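Local coordinates for cytoplasmic export protein 1 (Saccharomyces cerevisiae, PDB 3VWA), which takes part in nuclear tRNA export, and may collect tRNA from export receptors at the nuclear pore complex and deliver aminoacylated tRNAs to the translation machinery, at residues V87-L99 / K133-V145. Residues are numbered along the deposited sequence; the frame is centred on the assembly and turned at random.
Sequences VTERVVPFPWDNL and KDSVFINIKGEWV
Arg90 O and Ile140 N are bridged by a single water, which donates to the carbonyl and accepts from the amide. Val91 sends its two methyls to different partners, CG2 to Phe137 CD2 at 3.6 Å and CG1 to Val145 CG2. Val92 and Ile138 form an antiparallel hydrogen-bonded pair, Val92 N to Ile138 O (2.9 Å) and Ile138 N to Val92 O (2.7 Å). Pro93 and Phe137 form the next, non-hydrogen-bonded pair, where proline costs no bond; Phe94 N then donates to Val136 O. The Phe94 ring lies alongside Val136, CG swung opposite the backbone N (chi1 -170°), and brings its CE1 edge against the Trp144 face (T-shaped, planes at 85°). Pro95 CD rests on Ile138 CD1. The Trp96 indole is sandwiched between Phe94 CD2 and the Lys133 aliphatic chain, whose CG makes a CH-pi contact, while NE1 bonds Lys133 O (3.0 Å) from above the carbonyl plane. A leucine at Trp96 would probably leave that carbonyl without its indole donor and the lysine methylenes without a flat surface. In this kinase-like domain, strand 92-93 edges a three-stranded sheet with 136-138 and 144-146, Phe137 meets Phe43 of strand 39-45, and helix 186-198 packs on Phe94 and Trp96.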
ATOM      1  N   VAL A  87      14.569 -19.690  14.873  1.00 28.89           N
ATOM      2  CA  VAL A  87      13.758 -19.375  13.697  1.00 30.06           C
ATOM      3  C   VAL A  87      12.393 -18.858  14.133  1.00 33.32           C
ATOM      4  O   VAL A  87      11.673 -19.527  14.924  1.00 30.56           O
ATOM      5  CB  VAL A  87      13.613 -20.579  12.745  1.00 30.60           C
ATOM      6  CG1 VAL A  87      13.042 -20.117  11.415  1.00 32.87           C
ATOM      7  CG2 VAL A  87      14.961 -21.250  12.500  1.00 31.55           C
ATOM      8  N   THR A  88      12.040 -17.665  13.644  1.00 30.22           N
ATOM      9  CA  THR A  88      10.801 -16.981  14.158  1.00 31.48           C
ATOM     10  C   THR A  88       9.945 -16.614  13.010  1.00 28.25           C
ATOM     11  O   THR A  88      10.379 -16.750  11.851  1.00 30.11           O
ATOM     12  CB  THR A  88      11.114 -15.644  14.888  1.00 31.15           C
ATOM     13  OG1 THR A  88      11.696 -14.717  13.958  1.00 28.35           O
ATOM     14  CG2 THR A  88      12.047 -15.883  16.059  1.00 29.41           C
ATOM     15  N   GLU A  89       8.743 -16.125  13.295  1.00 32.00           N
ATOM     16  CA  GLU A  89       7.950 -15.471  12.228  1.00 32.74           C
ATOM     17  C   GLU A  89       8.806 -14.339  11.578  1.00 32.84           C
ATOM     18  O   GLU A  89       9.748 -13.826  12.152  1.00 29.65           O
ATOM     19  CB  GLU A  89       6.591 -14.928  12.714  1.00 36.16           C
ATOM     20  CG  GLU A  89       5.872 -15.727  13.794  1.00 42.27           C
ATOM     21  CD  GLU A  89       4.392 -16.039  13.476  1.00 48.69           C
ATOM     22  OE1 GLU A  89       3.462 -15.309  13.914  1.00 47.41           O
ATOM     23  OE2 GLU A  89       4.150 -17.055  12.786  1.00 54.01           O
ATOM     24  N   ARG A  90       8.502 -14.007  10.346  1.00 31.24           N
ATOM     25  CA  ARG A  90       9.253 -12.993   9.686  1.00 32.95           C
ATOM     26  C   ARG A  90       9.112 -11.713  10.505  1.00 33.74           C
ATOM     27  O   ARG A  90       8.000 -11.233  10.748  1.00 33.34           O
ATOM     28  CB  ARG A  90       8.710 -12.757   8.289  1.00 29.96           C
ATOM     29  CG  ARG A  90       9.541 -11.744   7.506  1.00 39.88           C
ATOM     30  CD  ARG A  90      11.008 -12.159   7.362  1.00 40.48           C
ATOM     31  NE  ARG A  90      11.219 -13.176   6.328  1.00 41.44           N
ATOM     32  CZ  ARG A  90      11.257 -12.919   5.020  1.00 46.94           C
ATOM     33  NH1 ARG A  90      11.438 -13.919   4.154  1.00 39.77           N
ATOM     34  NH2 ARG A  90      11.107 -11.661   4.568  1.00 43.37           N
ATOM     35  N   VAL A  91      10.236 -11.190  10.942  1.00 28.92           N
ATOM     36  CA  VAL A  91      10.265  -9.898  11.582  1.00 32.62           C
ATOM     37  C   VAL A  91      11.214  -8.962  10.832  1.00 32.72           C
ATOM     38  O   VAL A  91      12.026  -9.415  10.010  1.00 33.03           O
ATOM     39  CB  VAL A  91      10.697  -9.974  13.046  1.00 30.80           C
ATOM     40  CG1 VAL A  91       9.580 -10.539  13.902  1.00 28.15           C
ATOM     41  CG2 VAL A  91      12.027 -10.747  13.189  1.00 31.06           C
ATOM     42  N   VAL A  92      11.094  -7.673  11.154  1.00 30.79           N
ATOM     43  CA  VAL A  92      11.857  -6.576  10.558  1.00 31.45           C
ATOM     44  C   VAL A  92      12.509  -5.837  11.720  1.00 30.05           C
ATOM     45  O   VAL A  92      11.853  -5.522  12.719  1.00 28.37           O
ATOM     46  CB  VAL A  92      10.956  -5.645   9.688  1.00 34.45           C
ATOM     47  CG1 VAL A  92      11.720  -4.401   9.217  1.00 36.43           C
ATOM     48  CG2 VAL A  92      10.506  -6.402   8.442  1.00 33.60           C
ATOM     49  N   PRO A  93      13.822  -5.645  11.668  1.00 30.20           N
ATOM     50  CA  PRO A  93      14.378  -4.884  12.787  1.00 30.77           C
ATOM     51  C   PRO A  93      13.958  -3.405  12.723  1.00 27.28           C
ATOM     52  O   PRO A  93      13.856  -2.851  11.668  1.00 29.85           O
ATOM     53  CB  PRO A  93      15.884  -5.037  12.618  1.00 35.17           C
ATOM     54  CG  PRO A  93      16.086  -5.343  11.159  1.00 39.15           C
ATOM     55  CD  PRO A  93      14.820  -5.986  10.642  1.00 35.83           C
ATOM     56  N   PHE A  94      13.661  -2.816  13.854  1.00 27.62           N
ATOM     57  CA  PHE A  94      13.223  -1.461  13.911  1.00 29.88           C
ATOM     58  C   PHE A  94      14.168  -0.561  13.118  1.00 31.76           C
ATOM     59  O   PHE A  94      15.376  -0.640  13.286  1.00 31.46           O
ATOM     60  CB  PHE A  94      13.143  -1.049  15.367  1.00 28.22           C
ATOM     61  CG  PHE A  94      12.475   0.249  15.565  1.00 32.01           C
ATOM     62  CD1 PHE A  94      11.141   0.301  15.899  1.00 34.38           C
ATOM     63  CD2 PHE A  94      13.197   1.442  15.442  1.00 31.31           C
ATOM     64  CE1 PHE A  94      10.519   1.527  16.090  1.00 33.99           C
ATOM     65  CE2 PHE A  94      12.591   2.631  15.657  1.00 30.79           C
ATOM     66  CZ  PHE A  94      11.239   2.679  15.965  1.00 30.34           C
ATOM     67  N   PRO A  95      13.614   0.264  12.218  1.00 34.70           N
ATOM     68  CA  PRO A  95      14.435   1.159  11.355  1.00 36.41           C
ATOM     69  C   PRO A  95      14.848   2.408  12.101  1.00 33.10           C
ATOM     70  O   PRO A  95      14.206   3.469  12.007  1.00 33.99           O
ATOM     71  CB  PRO A  95      13.509   1.472  10.179  1.00 34.20           C
ATOM     72  CG  PRO A  95      12.134   1.257  10.703  1.00 37.40           C
ATOM     73  CD  PRO A  95      12.218   0.202  11.776  1.00 34.83           C
ATOM     74  N   TRP A  96      15.894   2.265  12.891  1.00 34.09           N
ATOM     75  CA  TRP A  96      16.411   3.423  13.655  1.00 37.90           C
ATOM     76  C   TRP A  96      16.883   4.496  12.734  1.00 36.90           C
ATOM     77  O   TRP A  96      16.676   5.661  13.012  1.00 39.78           O
ATOM     78  CB  TRP A  96      17.501   3.004  14.623  1.00 35.16           C
ATOM     79  CG  TRP A  96      16.971   2.159  15.742  1.00 36.45           C
ATOM     80  CD1 TRP A  96      17.042   0.769  15.871  1.00 40.36           C
ATOM     81  CD2 TRP A  96      16.249   2.619  16.950  1.00 39.26           C
ATOM     82  NE1 TRP A  96      16.445   0.355  17.054  1.00 40.43           N
ATOM     83  CE2 TRP A  96      15.935   1.408  17.731  1.00 39.05           C
ATOM     84  CE3 TRP A  96      15.840   3.864  17.436  1.00 34.14           C
ATOM     85  CZ2 TRP A  96      15.255   1.469  18.925  1.00 36.69           C
ATOM     86  CZ3 TRP A  96      15.147   3.909  18.638  1.00 38.99           C
ATOM     87  CH2 TRP A  96      14.863   2.745  19.371  1.00 38.31           C
ATOM     88  N   ASP A  97      17.481   4.107  11.604  1.00 40.97           N
ATOM     89  CA  ASP A  97      17.890   5.062  10.549  1.00 45.20           C
ATOM     90  C   ASP A  97      16.721   5.850   9.985  1.00 45.32           C
ATOM     91  O   ASP A  97      16.921   6.726   9.135  1.00 47.30           O
ATOM     92  CB  ASP A  97      18.610   4.360   9.382  1.00 44.71           C
ATOM     93  CG  ASP A  97      19.766   3.488   9.844  1.00 53.58           C
ATOM     94  OD1 ASP A  97      20.185   2.589   9.063  1.00 56.60           O
ATOM     95  OD2 ASP A  97      20.260   3.691  10.984  1.00 49.15           O
ATOM     96  N   ASN A  98      15.507   5.545  10.437  1.00 40.13           N
ATOM     97  CA  ASN A  98      14.347   6.254   9.916  1.00 35.67           C
ATOM     98  C   ASN A  98      13.510   6.798  11.046  1.00 32.84           C
ATOM     99  O   ASN A  98      12.376   7.262  10.863  1.00 35.25           O
ATOM    100  CB  ASN A  98      13.542   5.371   8.957  1.00 40.36           C
ATOM    101  CG  ASN A  98      12.478   6.148   8.208  1.00 46.59           C
ATOM    102  OD1 ASN A  98      12.732   7.278   7.768  1.00 46.12           O
ATOM    103  ND2 ASN A  98      11.257   5.565   8.079  1.00 45.20           N
ATOM    104  N   LEU A  99      14.078   6.760  12.240  1.00 33.06           N
ATOM    105  CA  LEU A  99      13.347   7.174  13.410  1.00 31.16           C
ATOM    106  C   LEU A  99      12.875   8.608  13.169  1.00 36.37           C
ATOM    107  O   LEU A  99      11.835   9.025  13.658  1.00 37.11           O
ATOM    108  CB  LEU A  99      14.259   7.116  14.617  1.00 28.85           C
ATOM    109  CG  LEU A  99      13.693   7.651  15.924  1.00 30.53           C
ATOM    110  CD1 LEU A  99      12.511   6.807  16.416  1.00 32.04           C
ATOM    111  CD2 LEU A  99      14.802   7.581  16.929  1.00 32.77           C
ATOM    112  N   LYS A 133      18.280  -0.889  21.749  1.00 31.77           N
ATOM    113  CA  LYS A 133      17.747  -0.604  20.453  1.00 34.30           C
ATOM    114  C   LYS A 133      17.684  -1.887  19.630  1.00 35.73           C
ATOM    115  O   LYS A 133      16.787  -2.076  18.797  1.00 29.17           O
ATOM    116  CB  LYS A 133      18.545   0.500  19.795  1.00 39.50           C
ATOM    117  CG  LYS A 133      18.353   1.843  20.511  1.00 42.02           C
ATOM    118  CD  LYS A 133      19.203   2.923  19.859  1.00 49.31           C
ATOM    119  CE  LYS A 133      20.013   3.679  20.896  1.00 55.45           C
ATOM    120  NZ  LYS A 133      21.279   4.197  20.289  1.00 60.72           N
ATOM    121  N   ASP A 134      18.609  -2.786  19.941  1.00 34.20           N
ATOM    122  CA  ASP A 134      18.718  -4.040  19.257  1.00 36.56           C
ATOM    123  C   ASP A 134      17.606  -5.003  19.677  1.00 33.01           C
ATOM    124  O   ASP A 134      17.410  -6.035  19.038  1.00 28.88           O
ATOM    125  CB  ASP A 134      20.106  -4.654  19.537  1.00 36.89           C
ATOM    126  CG  ASP A 134      21.185  -4.041  18.672  1.00 35.95           C
ATOM    127  OD1 ASP A 134      20.841  -3.494  17.614  1.00 39.33           O
ATOM    128  OD2 ASP A 134      22.373  -4.099  19.041  1.00 38.07           O
ATOM    129  N   SER A 135      16.912  -4.702  20.767  1.00 28.67           N
ATOM    130  CA  SER A 135      15.812  -5.557  21.137  1.00 29.58           C
ATOM    131  C   SER A 135      14.641  -5.504  20.165  1.00 32.87           C
ATOM    132  O   SER A 135      13.809  -6.401  20.188  1.00 32.28           O
ATOM    133  CB  SER A 135      15.284  -5.163  22.489  1.00 28.84           C
ATOM    134  OG  SER A 135      16.275  -5.332  23.456  1.00 29.15           O
ATOM    135  N   VAL A 136      14.525  -4.440  19.355  1.00 32.44           N
ATOM    136  CA  VAL A 136      13.193  -4.126  18.818  1.00 30.59           C
ATOM    137  C   VAL A 136      12.955  -4.554  17.390  1.00 28.87           C
ATOM    138  O   VAL A 136      13.693  -4.154  16.472  1.00 23.45           O
ATOM    139  CB  VAL A 136      12.792  -2.638  18.989  1.00 31.80           C
ATOM    140  CG1 VAL A 136      11.334  -2.446  18.533  1.00 24.84           C
ATOM    141  CG2 VAL A 136      12.995  -2.186  20.447  1.00 27.24           C
ATOM    142  N   PHE A 137      11.891  -5.350  17.208  1.00 23.36           N
ATOM    143  CA  PHE A 137      11.510  -5.763  15.864  1.00 25.80           C
ATOM    144  C   PHE A 137      10.051  -5.481  15.624  1.00 26.12           C
ATOM    145  O   PHE A 137       9.283  -5.290  16.569  1.00 26.80           O
ATOM    146  CB  PHE A 137      11.798  -7.265  15.644  1.00 27.10           C
ATOM    147  CG  PHE A 137      13.259  -7.582  15.578  1.00 26.73           C
ATOM    148  CD1 PHE A 137      14.042  -7.609  16.739  1.00 29.48           C
ATOM    149  CD2 PHE A 137      13.865  -7.824  14.365  1.00 27.39           C
ATOM    150  CE1 PHE A 137      15.408  -7.859  16.680  1.00 27.22           C
ATOM    151  CE2 PHE A 137      15.227  -8.124  14.289  1.00 25.73           C
ATOM    152  CZ  PHE A 137      15.989  -8.137  15.436  1.00 26.93           C
ATOM    153  N   ILE A 138       9.687  -5.478  14.356  1.00 27.79           N
ATOM    154  CA  ILE A 138       8.284  -5.335  13.911  1.00 29.17           C
ATOM    155  C   ILE A 138       7.795  -6.627  13.264  1.00 28.71           C
ATOM    156  O   ILE A 138       8.459  -7.144  12.367  1.00 28.70           O
ATOM    157  CB  ILE A 138       8.221  -4.288  12.815  1.00 26.93           C
ATOM    158  CG1 ILE A 138       9.055  -3.081  13.272  1.00 29.91           C
ATOM    159  CG2 ILE A 138       6.755  -3.922  12.555  1.00 23.68           C
ATOM    160  CD1 ILE A 138       9.512  -2.202  12.140  1.00 34.11           C
ATOM    161  N   ASN A 139       6.612  -7.101  13.630  1.00 27.60           N
ATOM    162  CA  ASN A 139       6.104  -8.268  12.906  1.00 31.07           C
ATOM    163  C   ASN A 139       5.448  -7.848  11.606  1.00 31.09           C
ATOM    164  O   ASN A 139       5.493  -6.643  11.293  1.00 27.57           O
ATOM    165  CB  ASN A 139       5.188  -9.152  13.779  1.00 30.27           C
ATOM    166  CG  ASN A 139       4.010  -8.399  14.368  1.00 32.46           C
ATOM    167  OD1 ASN A 139       3.466  -7.466  13.769  1.00 32.49           O
ATOM    168  ND2 ASN A 139       3.574  -8.848  15.529  1.00 32.35           N
ATOM    169  N   ILE A 140       4.805  -8.787  10.867  1.00 28.55           N
ATOM    170  CA  ILE A 140       4.124  -8.401   9.608  1.00 30.84           C
ATOM    171  C   ILE A 140       2.933  -7.449   9.820  1.00 28.12           C
ATOM    172  O   ILE A 140       2.537  -6.788   8.898  1.00 26.52           O
ATOM    173  CB  ILE A 140       3.628  -9.582   8.702  1.00 31.22           C
ATOM    174  CG1 ILE A 140       3.229 -10.792   9.534  1.00 34.32           C
ATOM    175  CG2 ILE A 140       4.709  -9.960   7.682  1.00 38.16           C
ATOM    176  CD1 ILE A 140       1.858 -10.730  10.155  1.00 30.85           C
ATOM    177  N   LYS A 141       2.353  -7.430  11.015  1.00 28.94           N
ATOM    178  CA  LYS A 141       1.206  -6.568  11.288  1.00 28.43           C
ATOM    179  C   LYS A 141       1.638  -5.245  11.902  1.00 28.26           C
ATOM    180  O   LYS A 141       0.830  -4.504  12.454  1.00 27.41           O
ATOM    181  CB  LYS A 141       0.261  -7.310  12.196  1.00 30.87           C
ATOM    182  CG  LYS A 141      -0.487  -8.435  11.467  1.00 36.12           C
ATOM    183  CD  LYS A 141      -1.741  -8.833  12.242  1.00 40.42           C
ATOM    184  CE  LYS A 141      -2.605  -9.806  11.438  1.00 45.59           C
ATOM    185  NZ  LYS A 141      -3.228 -10.882  12.270  1.00 45.49           N
ATOM    186  N   GLY A 142       2.935  -4.950  11.841  1.00 28.66           N
ATOM    187  CA  GLY A 142       3.418  -3.605  12.196  1.00 26.36           C
ATOM    188  C   GLY A 142       3.546  -3.408  13.700  1.00 29.25           C
ATOM    189  O   GLY A 142       3.843  -2.304  14.157  1.00 27.68           O
ATOM    190  N   GLU A 143       3.352  -4.485  14.459  1.00 25.36           N
ATOM    191  CA  GLU A 143       3.346  -4.415  15.901  1.00 28.69           C
ATOM    192  C   GLU A 143       4.774  -4.644  16.373  1.00 24.93           C
ATOM    193  O   GLU A 143       5.538  -5.453  15.797  1.00 25.75           O
ATOM    194  CB  GLU A 143       2.440  -5.510  16.543  1.00 28.92           C
ATOM    195  CG  GLU A 143       0.937  -5.479  16.241  1.00 29.70           C
ATOM    196  CD  GLU A 143       0.232  -6.791  16.695  1.00 32.27           C
ATOM    197  OE1 GLU A 143       0.678  -7.874  16.256  1.00 33.05           O
ATOM    198  OE2 GLU A 143      -0.715  -6.775  17.516  1.00 27.93           O
ATOM    199  N   TRP A 144       5.092  -4.006  17.484  1.00 23.38           N
ATOM    200  CA  TRP A 144       6.476  -4.005  17.973  1.00 26.91           C
ATOM    201  C   TRP A 144       6.633  -5.205  18.818  1.00 25.79           C
ATOM    202  O   TRP A 144       5.890  -5.348  19.779  1.00 24.27           O
ATOM    203  CB  TRP A 144       6.752  -2.736  18.809  1.00 25.77           C
ATOM    204  CG  TRP A 144       6.778  -1.486  17.957  1.00 28.38           C
ATOM    205  CD1 TRP A 144       6.329  -1.347  16.642  1.00 26.00           C
ATOM    206  CD2 TRP A 144       7.268  -0.166  18.341  1.00 27.61           C
ATOM    207  NE1 TRP A 144       6.531  -0.091  16.193  1.00 29.57           N
ATOM    208  CE2 TRP A 144       7.095   0.685  17.165  1.00 30.90           C
ATOM    209  CE3 TRP A 144       7.833   0.382  19.512  1.00 29.79           C
ATOM    210  CZ2 TRP A 144       7.446   2.054  17.174  1.00 29.07           C
ATOM    211  CZ3 TRP A 144       8.173   1.767  19.525  1.00 26.40           C
ATOM    212  CH2 TRP A 144       7.984   2.572  18.371  1.00 31.33           C
ATOM    213  N   VAL A 145       7.615  -6.042  18.459  1.00 26.13           N
ATOM    214  CA  VAL A 145       7.994  -7.281  19.158  1.00 26.14           C
ATOM    215  C   VAL A 145       9.483  -7.318  19.687  1.00 29.98           C
ATOM    216  O   VAL A 145      10.346  -6.575  19.202  1.00 29.33           O
ATOM    217  CB  VAL A 145       7.617  -8.540  18.316  1.00 28.29           C
ATOM    218  CG1 VAL A 145       6.087  -8.698  18.225  1.00 29.06           C
ATOM    219  CG2 VAL A 145       8.232  -8.499  16.899  1.00 24.88           C
TER
HETATM  220  O   HOH W   1       5.574 -11.697  11.538  1.00 28.33           O